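Local coordinates for protein N-acetylglucosaminidase (Paenibacillus barengoltzii, PDB 6INX) that is a family 18 glycoside hydrolase that probably hydrolyses beta-glycosidic linkages of N-acetylglucosamine in glycans, at residues G35-D40 with Q88-S93; V106-E111 with R135-A140. All coordinates share one frame; numbering follows the deposited sequence.

Both contacts set a helix of the outer layer of a TIM barrel against a strand region of its inner sheet, and in each a methionine reaches from the helix. Interaction 1 lies farther out, about 21 Å from the centre of the chain against about 15 Å for interaction 2, and involves the turn just beyond strand 29-38, where a backbone carbonyl joins the apolar packing. Interaction 2 is wholly apolar and lies between strand 105-109 and helix 126-148. Their centres are 10 Å apart, and the two helices, 84-100 and 126-148, are themselves neighbours: Ala91 CB lies 3.6 Å from Ala140 CB. Both contacts are buried, and neither contains a hydrogen bond across its segments.

Interaction 1: residues G35-D40 with Q88-S93; sequences GHVRED and QAMAES
The carbonyl group of Asp40 is sandwiched between two side chains of helix 84-100. Over one face stands the sulfur of Met90, with SD 3.4 Å from Asp40 O, and Met90 CG approaches from the same side; below the other face the methyl CB of Ala89 lies 3.3 Å from Asp40 O. Ahead of the oxygen is the backbone N of Met90, but at 3.2 Å from Asp40 O its angle is too poor for a hydrogen bond. Across these segments the carbonyl is held by packing. Ala89 CB also meets Asp40 CB, at 4.0 Å. Bends at chi2 (-68°) and chi3 (-76°) lay Met90 SD over the carbonyl and carry CE past the valine, where it rests 3.8 Å from Val37 CG2. The two side chains cross at about a right angle, and Met90 SD is 4.0 Å from both Val37 CG1 and CG2. With an alanine in place of Met90, Val37 would probably lose its contact with this helix and the carbonyl the thioether over one face, opening a gap. One turn on, Ser93 OG donates to Met90 O at 2.9 Å, and a second bond joins OG to the backbone N of Ile42. Phe77 and Ala80 of helix 77-81 also pack against Met90. Glu39 and Asp40, both with positive phi, occupy the central positions of a type I' beta-turn closing the hairpin of strands 29-38 and 41-43, at the carboxyl end of the second strand of the TIM barrel.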
loop_
_atom_site.group_PDB
_atom_site.type_symbol
_atom_site.label_atom_id
_atom_site.label_comp_id
_atom_site.label_asym_id
_atom_site.label_seq_id
_atom_site.Cartn_x
_atom_site.Cartn_y
_atom_site.Cartn_z
ATOM N N GLY A 35 -21.629 -0.625 -20.049
ATOM C CA GLY A 35 -21.255 -1.186 -21.331
ATOM C C GLY A 35 -19.983 -2.004 -21.220
ATOM O O GLY A 35 -19.220 -1.886 -20.260
ATOM N N HIS A 36 -19.767 -2.884 -22.197
ATOM C CA HIS A 36 -18.582 -3.731 -22.239
ATOM C C HIS A 36 -17.827 -3.503 -23.544
ATOM O O HIS A 36 -18.333 -2.869 -24.467
ATOM C CB HIS A 36 -18.961 -5.209 -22.095
ATOM C CG HIS A 36 -19.731 -5.511 -20.848
ATOM N ND1 HIS A 36 -20.679 -6.509 -20.787
ATOM C CD2 HIS A 36 -19.698 -4.945 -19.620
ATOM C CE1 HIS A 36 -21.195 -6.547 -19.571
ATOM N NE2 HIS A 36 -20.619 -5.608 -18.844
ATOM N N VAL A 37 -16.601 -4.025 -23.609
ATOM C CA VAL A 37 -15.745 -3.906 -24.790
ATOM C C VAL A 37 -15.592 -5.287 -25.410
ATOM O O VAL A 37 -15.161 -6.234 -24.739
ATOM C CB VAL A 37 -14.369 -3.308 -24.450
ATOM C CG1 VAL A 37 -13.450 -3.350 -25.683
ATOM C CG2 VAL A 37 -14.519 -1.876 -23.945
ATOM N N ARG A 38 -15.952 -5.404 -26.685
ATOM C CA ARG A 38 -15.713 -6.611 -27.463
ATOM C C ARG A 38 -15.307 -6.178 -28.859
ATOM O O ARG A 38 -15.902 -5.250 -29.416
ATOM C CB ARG A 38 -16.975 -7.484 -27.561
ATOM C CG ARG A 38 -17.460 -8.048 -26.241
ATOM C CD ARG A 38 -18.491 -9.153 -26.456
ATOM N NE ARG A 38 -19.808 -8.633 -26.821
ATOM C CZ ARG A 38 -20.655 -8.061 -25.969
ATOM N NH1 ARG A 38 -20.331 -7.917 -24.687
ATOM N NH2 ARG A 38 -21.833 -7.626 -26.399
ATOM N N GLU A 39 -14.294 -6.845 -29.416
ATOM C CA GLU A 39 -13.805 -6.524 -30.760
ATOM C C GLU A 39 -13.436 -5.047 -30.874
ATOM O O GLU A 39 -13.697 -4.390 -31.884
ATOM C CB GLU A 39 -14.802 -6.948 -31.843
ATOM C CG GLU A 39 -15.182 -8.421 -31.791
ATOM C CD GLU A 39 -16.223 -8.789 -32.831
ATOM O OE1 GLU A 39 -15.881 -8.821 -34.032
ATOM O OE2 GLU A 39 -17.384 -9.039 -32.449
ATOM N N ASP A 40 -12.845 -4.519 -29.800
ATOM C CA ASP A 40 -12.362 -3.143 -29.733
ATOM C C ASP A 40 -13.481 -2.114 -29.756
ATOM O O ASP A 40 -13.217 -0.934 -29.984
ATOM C CB ASP A 40 -11.321 -2.809 -30.818
ATOM C CG ASP A 40 -10.013 -3.595 -30.676
ATOM O OD1 ASP A 40 -9.796 -4.280 -29.657
ATOM O OD2 ASP A 40 -9.173 -3.512 -31.606
ATOM N N GLN A 88 -9.555 3.989 -32.747
ATOM C CA GLN A 88 -10.610 4.507 -33.616
ATOM C C GLN A 88 -11.911 3.729 -33.447
ATOM O O GLN A 88 -13.005 4.309 -33.500
ATOM C CB GLN A 88 -10.159 4.469 -35.078
ATOM C CG GLN A 88 -8.992 5.379 -35.433
ATOM C CD GLN A 88 -9.342 6.853 -35.346
ATOM O OE1 GLN A 88 -10.513 7.232 -35.449
ATOM N NE2 GLN A 88 -8.325 7.695 -35.154
ATOM N N ALA A 89 -11.820 2.403 -33.283
ATOM C CA ALA A 89 -13.033 1.607 -33.103
ATOM C C ALA A 89 -13.761 1.990 -31.822
ATOM O O ALA A 89 -14.992 2.092 -31.813
ATOM C CB ALA A 89 -12.688 0.118 -33.109
ATOM N N MET A 90 -13.016 2.198 -30.732
ATOM C CA MET A 90 -13.636 2.636 -29.489
ATOM C C MET A 90 -14.313 3.984 -29.674
ATOM O O MET A 90 -15.424 4.203 -29.176
ATOM C CB MET A 90 -12.586 2.752 -28.386
ATOM C CG MET A 90 -12.101 1.407 -27.853
ATOM S SD MET A 90 -13.355 0.500 -26.935
ATOM C CE MET A 90 -13.368 1.410 -25.388
ATOM N N ALA A 91 -13.642 4.905 -30.362
ATOM C CA ALA A 91 -14.213 6.225 -30.589
ATOM C C ALA A 91 -15.477 6.131 -31.429
ATOM O O ALA A 91 -16.493 6.765 -31.121
ATOM C CB ALA A 91 -13.176 7.106 -31.275
ATOM N N GLU A 92 -15.427 5.338 -32.509
ATOM C CA GLU A 92 -16.617 5.163 -33.336
ATOM C C GLU A 92 -17.774 4.576 -32.538
ATOM O O GLU A 92 -18.933 4.970 -32.726
ATOM C CB GLU A 92 -16.290 4.271 -34.541
ATOM C CG GLU A 92 -15.330 4.917 -35.512
ATOM C CD GLU A 92 -14.680 3.914 -36.445
ATOM O OE1 GLU A 92 -15.113 2.755 -36.453
ATOM O OE2 GLU A 92 -13.724 4.280 -37.153
ATOM N N SER A 93 -17.485 3.617 -31.652
ATOM C CA SER A 93 -18.553 2.967 -30.904
ATOM C C SER A 93 -19.118 3.879 -29.825
ATOM O O SER A 93 -20.283 3.731 -29.435
ATOM C CB SER A 93 -18.050 1.642 -30.323
ATOM O OG SER A 93 -17.066 1.857 -29.321
#

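Interaction 2: residues V106-E111 with R135-A140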
loop_
_atom_site.group_PDB
_atom_site.type_symbol
_atom_site.label_atom_id
_atom_site.label_comp_id
_atom_site.label_asym_id
_atom_site.label_seq_id
_atom_site.Cartn_x
_atom_site.Cartn_y
_atom_site.Cartn_z
ATOM N N VAL A 106 -19.889 9.360 -22.519
ATOM C CA VAL A 106 -19.306 8.099 -22.083
ATOM C C VAL A 106 -18.406 8.351 -20.885
ATOM O O VAL A 106 -17.626 9.311 -20.868
ATOM C CB VAL A 106 -18.512 7.431 -23.226
ATOM C CG1 VAL A 106 -17.717 6.219 -22.725
ATOM C CG2 VAL A 106 -19.454 7.030 -24.343
ATOM N N ASP A 107 -18.516 7.488 -19.891
ATOM C CA ASP A 107 -17.607 7.453 -18.752
ATOM C C ASP A 107 -16.781 6.178 -18.896
ATOM O O ASP A 107 -17.323 5.075 -18.788
ATOM C CB ASP A 107 -18.407 7.433 -17.449
ATOM C CG ASP A 107 -17.537 7.141 -16.238
ATOM O OD1 ASP A 107 -16.565 7.894 -16.020
ATOM O OD2 ASP A 107 -17.831 6.162 -15.522
ATOM N N LEU A 108 -15.477 6.309 -19.116
ATOM C CA LEU A 108 -14.630 5.135 -19.296
ATOM C C LEU A 108 -14.122 4.641 -17.949
ATOM O O LEU A 108 -13.493 5.399 -17.203
ATOM C CB LEU A 108 -13.441 5.461 -20.194
ATOM C CG LEU A 108 -12.945 4.253 -20.983
ATOM C CD1 LEU A 108 -13.909 3.941 -22.118
ATOM C CD2 LEU A 108 -11.546 4.512 -21.520
ATOM N N ASP A 109 -14.373 3.359 -17.656
ATOM C CA ASP A 109 -14.012 2.764 -16.372
ATOM C C ASP A 109 -13.088 1.565 -16.592
ATOM O O ASP A 109 -13.429 0.432 -16.246
ATOM C CB ASP A 109 -15.298 2.341 -15.648
ATOM C CG ASP A 109 -15.065 1.927 -14.224
ATOM O OD1 ASP A 109 -13.967 2.191 -13.696
ATOM O OD2 ASP A 109 -15.994 1.345 -13.622
ATOM N N TRP A 110 -11.926 1.807 -17.187
ATOM C CA TRP A 110 -10.887 0.796 -17.357
ATOM C C TRP A 110 -10.118 0.673 -16.044
ATOM O O TRP A 110 -9.534 1.645 -15.563
ATOM C CB TRP A 110 -9.970 1.267 -18.491
ATOM C CG TRP A 110 -8.728 0.450 -18.789
ATOM C CD1 TRP A 110 -8.314 -0.709 -18.190
ATOM C CD2 TRP A 110 -7.749 0.753 -19.784
ATOM N NE1 TRP A 110 -7.129 -1.139 -18.750
ATOM C CE2 TRP A 110 -6.761 -0.258 -19.733
ATOM C CE3 TRP A 110 -7.615 1.777 -20.725
ATOM C CZ2 TRP A 110 -5.661 -0.267 -20.580
ATOM C CZ3 TRP A 110 -6.530 1.754 -21.577
ATOM C CH2 TRP A 110 -5.552 0.751 -21.485
ATOM N N GLU A 111 -10.132 -0.517 -15.449
ATOM C CA GLU A 111 -9.546 -0.707 -14.125
ATOM C C GLU A 111 -8.439 -1.752 -14.215
ATOM O O GLU A 111 -8.700 -2.935 -14.000
ATOM C CB GLU A 111 -10.654 -1.117 -13.134
ATOM C CG GLU A 111 -11.758 -0.057 -13.040
ATOM C CD GLU A 111 -12.823 -0.358 -11.989
ATOM O OE1 GLU A 111 -12.613 -1.237 -11.139
ATOM O OE2 GLU A 111 -13.883 0.306 -12.017
ATOM N N ARG A 135 -7.896 10.739 -26.155
ATOM C CA ARG A 135 -7.826 11.804 -27.152
ATOM C C ARG A 135 -8.671 11.452 -28.369
ATOM O O ARG A 135 -9.453 12.273 -28.861
ATOM C CB ARG A 135 -6.371 12.030 -27.566
ATOM C CG ARG A 135 -6.213 13.133 -28.615
ATOM C CD ARG A 135 -4.788 13.272 -29.138
ATOM N NE ARG A 135 -3.794 13.243 -28.076
ATOM C CZ ARG A 135 -2.514 13.558 -28.247
ATOM N NH1 ARG A 135 -2.081 13.931 -29.444
ATOM N NH2 ARG A 135 -1.672 13.499 -27.223
ATOM N N THR A 136 -8.550 10.209 -28.848
ATOM C CA THR A 136 -9.281 9.795 -30.042
ATOM C C THR A 136 -10.782 9.753 -29.779
ATOM O O THR A 136 -11.588 10.149 -30.630
ATOM C CB THR A 136 -8.783 8.410 -30.461
ATOM O OG1 THR A 136 -7.375 8.476 -30.705
ATOM C CG2 THR A 136 -9.482 7.930 -31.720
ATOM N N MET A 137 -11.176 9.280 -28.599
ATOM C CA MET A 137 -12.590 9.244 -28.258
ATOM C C MET A 137 -13.158 10.653 -28.114
ATOM O O MET A 137 -14.274 10.927 -28.572
ATOM C CB MET A 137 -12.777 8.455 -26.965
ATOM C CG MET A 137 -12.468 6.952 -27.094
ATOM S SD MET A 137 -12.800 6.033 -25.564
ATOM C CE MET A 137 -14.559 6.401 -25.403
ATOM N N ARG A 138 -12.405 11.553 -27.477
ATOM C CA ARG A 138 -12.847 12.941 -27.366
ATOM C C ARG A 138 -12.976 13.590 -28.737
ATOM O O ARG A 138 -13.949 14.301 -29.001
ATOM C CB ARG A 138 -11.884 13.726 -26.473
ATOM C CG ARG A 138 -12.050 15.246 -26.566
ATOM C CD ARG A 138 -13.465 15.690 -26.242
ATOM N NE ARG A 138 -13.712 15.624 -24.816
ATOM C CZ ARG A 138 -14.901 15.791 -24.244
ATOM N NH1 ARG A 138 -15.977 16.027 -24.982
ATOM N NH2 ARG A 138 -15.007 15.707 -22.927
ATOM N N GLU A 139 -12.015 13.338 -29.625
ATOM C CA GLU A 139 -12.100 13.893 -30.974
ATOM C C GLU A 139 -13.370 13.444 -31.682
ATOM O O GLU A 139 -14.061 14.259 -32.309
ATOM C CB GLU A 139 -10.855 13.506 -31.770
ATOM C CG GLU A 139 -9.639 14.325 -31.369
ATOM C CD GLU A 139 -8.328 13.728 -31.844
ATOM O OE1 GLU A 139 -8.325 12.577 -32.327
ATOM O OE2 GLU A 139 -7.289 14.408 -31.722
ATOM N N ALA A 140 -13.708 12.154 -31.580
ATOM C CA ALA A 140 -14.885 11.634 -32.272
ATOM C C ALA A 140 -16.168 12.166 -31.658
ATOM O O ALA A 140 -17.109 12.526 -32.379
ATOM C CB ALA A 140 -14.882 10.102 -32.234
#
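Met137 reaches from helix 126-148 to Val106 and Leu108, two residues of strand 105-109 whose side chains are directed at the helix. All direct contact across the segments is apolar. Met137 CE lies 4.1 Å from Val106 CG1, the two side chains meeting at about a right angle, while Leu108 CD1 sits 4.2 Å from the same CE and equally far from SD. The reach comes from a chain extended at chi2 (-176°) that spans much of the gap between the backbones, whose nearest CA atoms, in Val106 and Met137, are 9.2 Å apart; a bend at chi3 (60°) then swings CE towards the valine. In Val106, CG1 stands anti to the backbone N (chi1 171°), which puts that branch against the methionine. Further apolar groups close round the site: Leu108 also touches Phe130, Leu133 and Leu134 of the same helix, and Met137 touches Leu154 of the adjoining strand 153-159.

Hydrogen bonding runs beside this contact. The backbones of Val106 and Leu108 bond to strand 153-159, and Asp107 bonds on its other flank to strand 64-70. Asp107 leaves the strand away from the helix, and its carboxylate hydrogen-bonds with Tyr10, Ser68 and Thr155. Next to Met137 on the helix, buried Arg138 forms salt bridges with Asp142 and Asp178.

Asp107, Asp109 and Glu111 form the DXDXE motif of family 18, whose glutamate is probably the catalytic acid. Strand 105-109, helix 126-148 and parallel strand 153-159 make one beta-alpha-beta unit of the barrel, and this contact packs its helix on its first strand. Between these segments, Val106 and Leu108 meet the helix through apolar, non-directional contacts, with no hydrogen bond, while backbone bonds to both flanking strands and the Asp107 carboxylate supply the polar bonding.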